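PDB 2EG4: probable thiosulfate sulfurtransferase from Thermus thermophilus, which binds a zinc ion and probably transfers sulfur from thiosulfate to cyanide, as members of the rhodanese family generally do. Local coordinates for residues E177-Q182 with F202-L207. Numbering follows the deposited sequence.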
ATOM      1  N   GLU A 177      12.799  -4.224 -17.682  1.00 43.16           N
ATOM      2  CA  GLU A 177      13.345  -3.943 -18.998  1.00 45.08           C
ATOM      3  C   GLU A 177      12.453  -2.940 -19.712  1.00 43.30           C
ATOM      4  O   GLU A 177      12.934  -1.944 -20.241  1.00 44.38           O
ATOM      5  CB  GLU A 177      13.455  -5.233 -19.817  1.00 48.40           C
ATOM      6  CG  GLU A 177      14.380  -6.287 -19.210  1.00 54.10           C
ATOM      7  CD  GLU A 177      13.679  -7.210 -18.219  1.00 58.73           C
ATOM      8  OE1 GLU A 177      13.242  -6.740 -17.144  1.00 58.28           O
ATOM      9  OE2 GLU A 177      13.566  -8.420 -18.527  1.00 61.08           O
ATOM     10  N   ARG A 178      11.150  -3.192 -19.725  1.00 43.05           N
ATOM     11  CA  ARG A 178      10.234  -2.270 -20.383  1.00 42.73           C
ATOM     12  C   ARG A 178      10.219  -0.909 -19.690  1.00 41.73           C
ATOM     13  O   ARG A 178       9.941   0.115 -20.318  1.00 40.77           O
ATOM     14  CB  ARG A 178       8.817  -2.856 -20.425  1.00 45.58           C
ATOM     15  CG  ARG A 178       8.662  -4.036 -21.395  1.00 48.49           C
ATOM     16  CD  ARG A 178       7.199  -4.432 -21.590  1.00 48.67           C
ATOM     17  NE  ARG A 178       6.602  -4.962 -20.368  1.00 50.38           N
ATOM     18  CZ  ARG A 178       6.892  -6.147 -19.841  1.00 51.38           C
ATOM     19  NH1 ARG A 178       7.774  -6.940 -20.432  1.00 52.15           N
ATOM     20  NH2 ARG A 178       6.305  -6.536 -18.718  1.00 51.98           N
ATOM     21  N   LEU A 179      10.522  -0.889 -18.395  1.00 39.54           N
ATOM     22  CA  LEU A 179      10.524   0.370 -17.657  1.00 39.50           C
ATOM     23  C   LEU A 179      11.908   1.013 -17.649  1.00 39.18           C
ATOM     24  O   LEU A 179      12.060   2.175 -17.281  1.00 39.55           O
ATOM     25  CB  LEU A 179      10.051   0.150 -16.217  1.00 38.71           C
ATOM     26  CG  LEU A 179       8.575  -0.191 -15.984  1.00 38.22           C
ATOM     27  CD1 LEU A 179       8.354  -0.464 -14.494  1.00 38.25           C
ATOM     28  CD2 LEU A 179       7.692   0.950 -16.449  1.00 40.78           C
ATOM     29  N   GLY A 180      12.916   0.249 -18.052  1.00 40.03           N
ATOM     30  CA  GLY A 180      14.263   0.787 -18.071  1.00 39.17           C
ATOM     31  C   GLY A 180      14.845   0.952 -16.679  1.00 38.87           C
ATOM     32  O   GLY A 180      15.618   1.876 -16.426  1.00 37.86           O
ATOM     33  N   LEU A 181      14.466   0.060 -15.771  1.00 36.94           N
ATOM     34  CA  LEU A 181      14.973   0.103 -14.408  1.00 38.16           C
ATOM     35  C   LEU A 181      15.873  -1.102 -14.205  1.00 40.31           C
ATOM     36  O   LEU A 181      16.016  -1.938 -15.093  1.00 40.48           O
ATOM     37  CB  LEU A 181      13.817   0.039 -13.400  1.00 37.18           C
ATOM     38  CG  LEU A 181      12.685   1.050 -13.576  1.00 35.36           C
ATOM     39  CD1 LEU A 181      11.557   0.716 -12.609  1.00 34.70           C
ATOM     40  CD2 LEU A 181      13.202   2.460 -13.340  1.00 30.51           C
ATOM     41  N   GLN A 182      16.477  -1.194 -13.029  1.00 41.43           N
ATOM     42  CA  GLN A 182      17.333  -2.323 -12.715  1.00 43.59           C
ATOM     43  C   GLN A 182      17.415  -2.491 -11.211  1.00 41.39           C
ATOM     44  O   GLN A 182      17.204  -1.540 -10.457  1.00 41.34           O
ATOM     45  CB  GLN A 182      18.731  -2.121 -13.307  1.00 47.03           C
ATOM     46  CG  GLN A 182      19.415  -0.852 -12.876  1.00 49.25           C
ATOM     47  CD  GLN A 182      20.666  -0.591 -13.689  1.00 53.67           C
ATOM     48  OE1 GLN A 182      21.595  -1.403 -13.699  1.00 54.05           O
ATOM     49  NE2 GLN A 182      20.694   0.543 -14.385  1.00 52.78           N
ATOM     50  N   PHE A 202       5.119  -3.172  -4.017  1.00 21.64           N
ATOM     51  CA  PHE A 202       5.426  -4.581  -3.778  1.00 22.51           C
ATOM     52  C   PHE A 202       5.966  -5.341  -4.985  1.00 22.09           C
ATOM     53  O   PHE A 202       6.849  -6.195  -4.833  1.00 23.27           O
ATOM     54  CB  PHE A 202       4.199  -5.299  -3.207  1.00 19.47           C
ATOM     55  CG  PHE A 202       3.939  -4.957  -1.785  1.00 17.55           C
ATOM     56  CD1 PHE A 202       4.846  -5.342  -0.797  1.00 22.33           C
ATOM     57  CD2 PHE A 202       2.823  -4.206  -1.427  1.00 23.36           C
ATOM     58  CE1 PHE A 202       4.651  -4.981   0.525  1.00 23.56           C
ATOM     59  CE2 PHE A 202       2.616  -3.838  -0.109  1.00 17.94           C
ATOM     60  CZ  PHE A 202       3.531  -4.224   0.875  1.00 24.18           C
ATOM     61  N   VAL A 203       5.454  -5.036  -6.171  1.00 20.86           N
ATOM     62  CA  VAL A 203       5.923  -5.700  -7.378  1.00 21.98           C
ATOM     63  C   VAL A 203       7.376  -5.325  -7.622  1.00 23.65           C
ATOM     64  O   VAL A 203       8.233  -6.198  -7.816  1.00 25.98           O
ATOM     65  CB  VAL A 203       5.110  -5.279  -8.622  1.00 20.75           C
ATOM     66  CG1 VAL A 203       5.775  -5.836  -9.904  1.00 20.65           C
ATOM     67  CG2 VAL A 203       3.684  -5.796  -8.504  1.00 23.21           C
ATOM     68  N   LEU A 204       7.657  -4.023  -7.602  1.00 23.29           N
ATOM     69  CA  LEU A 204       9.014  -3.556  -7.845  1.00 22.88           C
ATOM     70  C   LEU A 204       9.991  -4.119  -6.820  1.00 25.70           C
ATOM     71  O   LEU A 204      11.096  -4.537  -7.176  1.00 26.09           O
ATOM     72  CB  LEU A 204       9.068  -2.024  -7.839  1.00 21.56           C
ATOM     73  CG  LEU A 204       8.452  -1.331  -9.056  1.00 22.77           C
ATOM     74  CD1 LEU A 204       8.475   0.175  -8.882  1.00 27.14           C
ATOM     75  CD2 LEU A 204       9.239  -1.716 -10.312  1.00 24.80           C
ATOM     76  N   ARG A 205       9.597  -4.122  -5.550  1.00 24.08           N
ATOM     77  CA  ARG A 205      10.463  -4.641  -4.499  1.00 27.35           C
ATOM     78  C   ARG A 205      10.789  -6.109  -4.740  1.00 28.98           C
ATOM     79  O   ARG A 205      11.926  -6.548  -4.507  1.00 28.60           O
ATOM     80  CB  ARG A 205       9.811  -4.448  -3.120  1.00 30.02           C
ATOM     81  CG  ARG A 205       9.863  -2.997  -2.649  1.00 31.23           C
ATOM     82  CD  ARG A 205      10.660  -2.834  -1.372  1.00 37.63           C
ATOM     83  NE  ARG A 205      11.070  -1.445  -1.160  1.00 39.79           N
ATOM     84  CZ  ARG A 205      11.815  -1.031  -0.142  1.00 40.67           C
ATOM     85  NH1 ARG A 205      12.239  -1.903   0.774  1.00 40.65           N
ATOM     86  NH2 ARG A 205      12.138   0.252  -0.034  1.00 40.63           N
ATOM     87  N   SER A 206       9.811  -6.866  -5.225  1.00 28.12           N
ATOM     88  CA  SER A 206      10.043  -8.281  -5.485  1.00 31.86           C
ATOM     89  C   SER A 206      11.014  -8.461  -6.650  1.00 34.32           C
ATOM     90  O   SER A 206      11.618  -9.526  -6.790  1.00 36.67           O
ATOM     91  CB  SER A 206       8.737  -9.008  -5.799  1.00 30.45           C
ATOM     92  OG  SER A 206       8.267  -8.709  -7.103  1.00 32.85           O
ATOM     93  N   LEU A 207      11.160  -7.436  -7.486  1.00 32.91           N
ATOM     94  CA  LEU A 207      12.081  -7.520  -8.616  1.00 32.70           C
ATOM     95  C   LEU A 207      13.428  -6.909  -8.254  1.00 34.10           C
ATOM     96  O   LEU A 207      14.304  -6.777  -9.106  1.00 35.09           O
ATOM     97  CB  LEU A 207      11.493  -6.831  -9.849  1.00 28.81           C
ATOM     98  CG  LEU A 207      10.242  -7.513 -10.421  1.00 30.43           C
ATOM     99  CD1 LEU A 207       9.582  -6.622 -11.463  1.00 30.88           C
ATOM    100  CD2 LEU A 207      10.626  -8.878 -11.017  1.00 33.20           C
TER
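A small leucine cluster on the second rhodanese-like unit joins the Schellman-terminated end of helix 175-179 to the last turn of helix 195-206, with L179 and L181 on one side and L204 on the other. The closest approaches are between methyl groups: CD2 of L204 lies 4.1 Å from CD1 of L181 and, more loosely, 4.5 Å from CD1 of L179. The side chains of L181 and L204 cross at about a right angle and meet at their ends. In each, CG stands anti to the carbonyl carbon (chi1 -53° in L181, -73° in L204), and the extended second torsion carries CD1 of L181 out to the meeting point. The contact is light, 79 Å² in total, and the nearest CA atoms, of L181 and L204, are 9.6 Å apart.

Evidence for the helix end is the positive phi of G180 (73°) together with the bonds from G180 N to E177 O (3.1 Å) and from L181 N to L176 O. G180 lies between L179, the last helical residue, and L181 in the loop; in both leucines the bond from CA to CB is directed toward segment 202-207. L176 of helix 175-179 also touches L204, while V187 and V189 meet L181 and L204 respectively, so these two leucines pack on strand 186-190, an inner strand of the parallel sheet.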